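Local coordinates for chymotrypsin-like serine protease (Equine arteritis virus, PDB 1MBM), which probably cleaves the viral replicase polyprotein as a serine endopeptidase with a small chymotrypsin-like fold that carries an alpha/beta C-terminal extension, at residues Lys1-Val6 with Cys90-Asp95; Asn57-Ala61 with Gly126-Gly130; Thr83-Ala87 with Leu157-Phe161. All coordinates share one frame; numbering follows the deposited sequence.

Interaction 1: residues Lys1-Val6 with Cys90-Asp95; sequences KARGNV and CTATGD
R3 and D95 both swing their side chains beside the backbone N (chi1 -75° and -73°), and the R3 chain then runs extended from CG to NE; the two side chains cross at about a right angle, their flat ends tilted 35° from each other. The site is the turn of a beta hairpin: strands 85-91 and 94-100 are joined by a type I turn from T91 to G94, and the N-terminal arm leading into strand 6-10 lies along it. The salt bridge is held mainly by R3 NE, 2.6 Å from D95 OD2, which accepts through its syn lone pair and lies close to the guanidinium plane. R3 NH2 adds a weak bond to the same D95 OD2, while C90 SG sits over one guanidinium face, 3.6 Å from R3 NE. D95 OD1 is taken by a water that accepts from R3 N and also donates to T91 O, tying arm and hairpin at three points. Farther along, V6 CG1 packs 3.6 Å from C90 O, and V6 CG2 meets C90 CB at 3.9 Å. A2 places its methyl against the turn, CB 3.4 Å from both T91 O and A92 O. Beside it, G94 CA-H points to K1 O, with G94 CA 3.5 Å from K1 O.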
# COMPACT_ATOMS: atom_id res chain seq x y z
N LYS A 1 -10.31 8.52 9.63
CA LYS A 1 -11.43 7.86 8.89
C LYS A 1 -10.94 7.23 7.58
O LYS A 1 -10.32 7.90 6.75
CB LYS A 1 -12.59 8.84 8.67
CG LYS A 1 -13.68 8.36 7.72
CD LYS A 1 -13.68 9.15 6.41
CE LYS A 1 -14.69 10.28 6.45
NZ LYS A 1 -16.09 9.77 6.47
N ALA A 2 -11.21 5.94 7.41
CA ALA A 2 -10.77 5.20 6.23
C ALA A 2 -11.57 5.54 4.98
O ALA A 2 -12.66 6.09 5.05
CB ALA A 2 -10.84 3.71 6.49
N ARG A 3 -11.02 5.21 3.82
CA ARG A 3 -11.75 5.38 2.57
C ARG A 3 -12.95 4.42 2.58
O ARG A 3 -12.91 3.39 3.26
CB ARG A 3 -10.87 5.09 1.36
CG ARG A 3 -9.87 6.15 1.03
CD ARG A 3 -8.94 5.72 -0.11
NE ARG A 3 -7.91 6.70 -0.37
CZ ARG A 3 -7.47 7.01 -1.58
NH1 ARG A 3 -7.99 6.41 -2.64
NH2 ARG A 3 -6.54 7.93 -1.72
N GLY A 4 -13.99 4.79 1.84
CA GLY A 4 -15.24 4.05 1.79
C GLY A 4 -15.16 2.61 1.33
O GLY A 4 -16.02 1.79 1.70
N ASN A 5 -14.13 2.30 0.55
CA ASN A 5 -13.96 0.94 0.03
C ASN A 5 -12.92 0.10 0.78
O ASN A 5 -12.46 -0.94 0.29
CB ASN A 5 -13.62 1.00 -1.46
CG ASN A 5 -12.20 1.49 -1.72
OD1 ASN A 5 -11.71 2.40 -1.04
ND2 ASN A 5 -11.53 0.88 -2.69
N VAL A 6 -12.56 0.53 1.99
CA VAL A 6 -11.56 -0.18 2.77
C VAL A 6 -12.21 -1.02 3.87
O VAL A 6 -13.07 -0.54 4.59
CB VAL A 6 -10.53 0.79 3.36
CG1 VAL A 6 -9.60 0.08 4.36
CG2 VAL A 6 -9.73 1.44 2.24
N CYS A 90 -3.90 2.81 2.05
CA CYS A 90 -5.30 2.95 2.46
C CYS A 90 -5.65 2.02 3.61
O CYS A 90 -6.27 0.97 3.40
CB CYS A 90 -6.23 2.72 1.27
SG CYS A 90 -5.84 3.75 -0.18
N THR A 91 -5.27 2.40 4.82
CA THR A 91 -5.53 1.54 5.97
C THR A 91 -6.96 1.70 6.48
O THR A 91 -7.69 2.61 6.08
CB THR A 91 -4.53 1.82 7.12
OG1 THR A 91 -4.95 2.96 7.88
CG2 THR A 91 -3.18 2.21 6.57
N ALA A 92 -7.34 0.82 7.39
CA ALA A 92 -8.67 0.89 7.98
C ALA A 92 -8.86 2.07 8.94
O ALA A 92 -9.97 2.32 9.42
CB ALA A 92 -8.99 -0.40 8.67
N THR A 93 -7.79 2.82 9.22
CA THR A 93 -7.91 3.99 10.09
C THR A 93 -7.44 5.24 9.39
O THR A 93 -6.95 6.17 10.03
CB THR A 93 -7.13 3.81 11.41
OG1 THR A 93 -5.86 3.21 11.14
CG2 THR A 93 -7.83 2.81 12.33
N GLY A 94 -7.59 5.27 8.07
CA GLY A 94 -7.20 6.44 7.30
C GLY A 94 -6.02 6.19 6.38
O GLY A 94 -5.30 5.19 6.53
N ASP A 95 -5.84 7.09 5.43
CA ASP A 95 -4.73 7.04 4.51
C ASP A 95 -3.41 7.47 5.14
O ASP A 95 -3.32 8.51 5.79
CB ASP A 95 -4.99 7.93 3.30
CG ASP A 95 -6.02 7.36 2.36
OD1 ASP A 95 -6.57 6.27 2.65
OD2 ASP A 95 -6.35 7.94 1.31
O HOH W 1 -8.34 4.44 4.11

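Interaction 2: residues Asn57-Ala61 with Gly126-Gly130; sequences NGDFA and GVHTG
The type II' turn from N57 to F60 brings D59 beside T129 and F60 beside V127, their CA atoms 6.6 Å and 6.3 Å apart, with no backbone hydrogen bond between the two segments. This is a buried seam between the two barrels of the chymotrypsin fold: the turn leads into strand 60-65 of the N-terminal barrel, and 126-130 belongs to strand 123-132 of the second sheet, where T129 and G130 form a classic beta bulge against strand 136-140. The side chains of D59 and T129 lie alongside one another, pointing opposite ways. With CG anti to the backbone N (chi1 -162°), D59 extends its carboxylate across the seam, and D59 OD2 comes 3.0 Å from T129 OG1, a hydroxyl that also hydrogen-bonds T140 OG1. D59 OD1 is hydrogen-bonded to H33 ND1, a geometry consistent with the aspartate of a Ser-His-Asp triad with H33 and S114. T129 therefore reaches, from the second barrel, the carboxylate that holds H33. Deeper in, F60 and V127 cross at about a right angle. The F60 ring presents its edge to G126, with F60 CE2 4.4 Å from G126 CA. V127 CG1 approaches the ring obliquely, 3.9 Å from F60 CE2, and V127 CG2 lies 3.8 Å from D59 O.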
# COMPACT_ATOMS: atom_id res chain seq x y z
N ASN A 57 -0.51 -14.08 -6.17
CA ASN A 57 0.73 -13.91 -6.90
C ASN A 57 1.72 -13.32 -5.90
O ASN A 57 1.71 -12.12 -5.63
CB ASN A 57 0.55 -12.98 -8.11
CG ASN A 57 1.73 -13.05 -9.06
OD1 ASN A 57 2.82 -13.48 -8.67
ND2 ASN A 57 1.53 -12.64 -10.31
N GLY A 58 2.57 -14.17 -5.34
CA GLY A 58 3.41 -13.73 -4.24
C GLY A 58 2.47 -13.30 -3.13
O GLY A 58 1.45 -13.97 -2.89
N ASP A 59 2.75 -12.17 -2.49
CA ASP A 59 1.91 -11.69 -1.39
C ASP A 59 0.69 -10.87 -1.85
O ASP A 59 -0.05 -10.36 -1.02
CB ASP A 59 2.75 -10.90 -0.37
CG ASP A 59 2.06 -10.74 0.98
OD1 ASP A 59 1.51 -11.74 1.54
OD2 ASP A 59 2.03 -9.65 1.58
N PHE A 60 0.50 -10.72 -3.16
CA PHE A 60 -0.67 -10.02 -3.70
C PHE A 60 -1.84 -11.00 -3.83
O PHE A 60 -1.72 -11.99 -4.54
CB PHE A 60 -0.36 -9.43 -5.09
CG PHE A 60 -1.47 -8.56 -5.64
CD1 PHE A 60 -2.52 -9.12 -6.37
CD2 PHE A 60 -1.47 -7.19 -5.42
CE1 PHE A 60 -3.55 -8.32 -6.88
CE2 PHE A 60 -2.49 -6.39 -5.92
CZ PHE A 60 -3.52 -6.96 -6.65
N ALA A 61 -2.96 -10.72 -3.16
CA ALA A 61 -4.12 -11.62 -3.18
C ALA A 61 -5.38 -10.94 -3.70
O ALA A 61 -5.76 -9.87 -3.25
CB ALA A 61 -4.37 -12.19 -1.79
N GLY A 126 -0.15 -1.68 -5.69
CA GLY A 126 0.13 -2.92 -4.98
C GLY A 126 -0.60 -3.02 -3.65
O GLY A 126 -1.47 -2.20 -3.35
N VAL A 127 -0.27 -4.04 -2.86
CA VAL A 127 -0.81 -4.15 -1.51
C VAL A 127 0.35 -4.06 -0.54
O VAL A 127 1.48 -4.41 -0.87
CB VAL A 127 -1.61 -5.47 -1.27
CG1 VAL A 127 -2.88 -5.52 -2.11
CG2 VAL A 127 -0.74 -6.70 -1.53
N HIS A 128 0.07 -3.59 0.67
CA HIS A 128 1.12 -3.49 1.68
C HIS A 128 1.44 -4.87 2.23
O HIS A 128 0.57 -5.56 2.76
CB HIS A 128 0.70 -2.55 2.82
CG HIS A 128 1.72 -2.45 3.91
ND1 HIS A 128 2.92 -1.78 3.75
CD2 HIS A 128 1.75 -2.98 5.16
CE1 HIS A 128 3.62 -1.87 4.86
NE2 HIS A 128 2.93 -2.59 5.73
N THR A 129 2.72 -5.24 2.14
CA THR A 129 3.21 -6.56 2.51
C THR A 129 3.83 -6.64 3.90
O THR A 129 3.61 -7.61 4.63
CB THR A 129 4.22 -7.02 1.43
OG1 THR A 129 3.49 -7.39 0.25
CG2 THR A 129 4.96 -8.30 1.83
N GLY A 130 4.59 -5.63 4.29
CA GLY A 130 5.20 -5.69 5.60
C GLY A 130 6.06 -4.48 5.88
O GLY A 130 6.20 -3.60 5.05

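Interaction 3: residues Thr83-Ala87 with Leu157-Phe161; sequences TTGPA and LSKHF
T84 and H160 meet at about a right angle, the threonine pressing its branched carbon onto one face of the imidazole. T84 CB stands 3.9 Å from the ring centroid and 17° off the normal, a CH-pi contact with T84 CB 3.7 Å from H160 CG. The threonine is turned so that CG2 is anti to the backbone N (chi1 -60° for OG1). This sends the methyl out along the ring toward H160 CD2 and onward to the leucine, where T84 CG2 rests 3.8 Å from L157 CD1.

F161 turns its ring to the backbone that follows T84. T84 CG2, G85 CA and P86 CD all approach this ring obliquely, and the nearest is G85 CA, 3.7 Å from F161 CZ. P86 and F161 run antiparallel side by side, P86 CD coming 4.1 Å from F161 CE2. A water bridges the two backbones, donating to T84 O at 2.9 Å and to H160 O at 2.7 Å; it also lies over one face of the F161 ring, toward its rim.

Here the start of strand 85-91, in the second barrel, meets the type I turn from S158 to F161 that follows helix 154-158, probably part of the alpha/beta C-terminal extension. F161 also touches L99 of strand 94-100 and P184, S186, L187 and L190, so its ring lies between barrel and extension. No direct hydrogen bond crosses the two segments: apart from the water bridge, their hold on each other is one of shape and dispersion, with CH groups set against two rings.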
# COMPACT_ATOMS: atom_id res chain seq x y z
N THR A 83 5.28 4.56 -9.67
CA THR A 83 5.93 5.79 -10.09
C THR A 83 6.63 6.34 -8.85
O THR A 83 6.05 6.37 -7.77
CB THR A 83 4.86 6.76 -10.61
OG1 THR A 83 4.51 6.38 -11.96
CG2 THR A 83 5.40 8.16 -10.77
N THR A 84 7.89 6.73 -8.97
CA THR A 84 8.60 7.27 -7.81
C THR A 84 7.95 8.57 -7.32
O THR A 84 7.97 9.58 -8.00
CB THR A 84 10.09 7.51 -8.12
OG1 THR A 84 10.72 6.27 -8.50
CG2 THR A 84 10.83 7.92 -6.85
N GLY A 85 7.36 8.52 -6.13
CA GLY A 85 6.68 9.68 -5.59
C GLY A 85 5.80 9.26 -4.42
O GLY A 85 5.88 8.13 -3.94
N PRO A 86 4.97 10.19 -3.95
CA PRO A 86 4.04 9.89 -2.86
C PRO A 86 3.01 8.83 -3.26
O PRO A 86 2.67 8.69 -4.42
CB PRO A 86 3.35 11.24 -2.63
CG PRO A 86 3.51 11.96 -3.95
CD PRO A 86 4.89 11.60 -4.37
N ALA A 87 2.55 8.07 -2.28
CA ALA A 87 1.51 7.08 -2.49
C ALA A 87 0.71 7.00 -1.20
O ALA A 87 1.21 7.35 -0.13
CB ALA A 87 2.09 5.71 -2.85
N LEU A 157 17.06 9.48 -5.99
CA LEU A 157 15.69 9.66 -5.54
C LEU A 157 15.23 11.11 -5.77
O LEU A 157 14.10 11.36 -6.20
CB LEU A 157 15.61 9.32 -4.04
CG LEU A 157 14.31 8.98 -3.32
CD1 LEU A 157 13.45 7.99 -4.10
CD2 LEU A 157 14.65 8.43 -1.93
N SER A 158 16.13 12.05 -5.50
CA SER A 158 15.83 13.49 -5.61
C SER A 158 15.41 13.99 -7.00
O SER A 158 14.67 14.96 -7.11
CB SER A 158 17.02 14.30 -5.08
OG SER A 158 17.18 14.05 -3.70
N LYS A 159 15.88 13.32 -8.04
CA LYS A 159 15.51 13.65 -9.42
C LYS A 159 14.00 13.65 -9.63
O LYS A 159 13.49 14.37 -10.51
CB LYS A 159 16.10 12.60 -10.38
CG LYS A 159 17.59 12.70 -10.62
CD LYS A 159 18.03 11.68 -11.66
CE LYS A 159 17.42 10.31 -11.37
NZ LYS A 159 17.84 9.27 -12.34
N HIS A 160 13.28 12.86 -8.84
CA HIS A 160 11.84 12.71 -9.01
C HIS A 160 10.97 13.67 -8.20
O HIS A 160 9.74 13.55 -8.21
CB HIS A 160 11.46 11.28 -8.66
CG HIS A 160 12.21 10.26 -9.45
ND1 HIS A 160 11.87 9.94 -10.75
CD2 HIS A 160 13.30 9.50 -9.15
CE1 HIS A 160 12.70 9.02 -11.21
NE2 HIS A 160 13.58 8.74 -10.26
N PHE A 161 11.60 14.63 -7.52
CA PHE A 161 10.84 15.50 -6.63
C PHE A 161 11.06 16.99 -6.85
O PHE A 161 12.19 17.42 -7.09
CB PHE A 161 11.15 15.15 -5.17
CG PHE A 161 10.61 13.81 -4.76
CD1 PHE A 161 11.35 12.65 -4.99
CD2 PHE A 161 9.36 13.71 -4.16
CE1 PHE A 161 10.85 11.40 -4.61
CE2 PHE A 161 8.85 12.48 -3.78
CZ PHE A 161 9.60 11.32 -4.01
O HOH W 2 7.39 12.39 -7.59

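Overall arrangement
Interaction 2 is the buried contact, its centre about 9 Å from the centre of the chain, whereas interactions 1 and 3 are partly buried, and interaction 3 lies farthest out, its centre about 16 Å from that of the chain. Interactions 1 and 2 both join the N-terminal barrel to the second sheet, with centres about 17 Å apart; interaction 3 links that sheet to the chain beyond it. Strand 85-91 serves interactions 1 and 3 at opposite ends; the centres of these two interactions are about 23 Å apart. Chemistry follows place: a salt bridge and water in interaction 1, the probable triad carboxylate beside a threonine with apolar packing in interaction 2, ring contacts and a water in interaction 3.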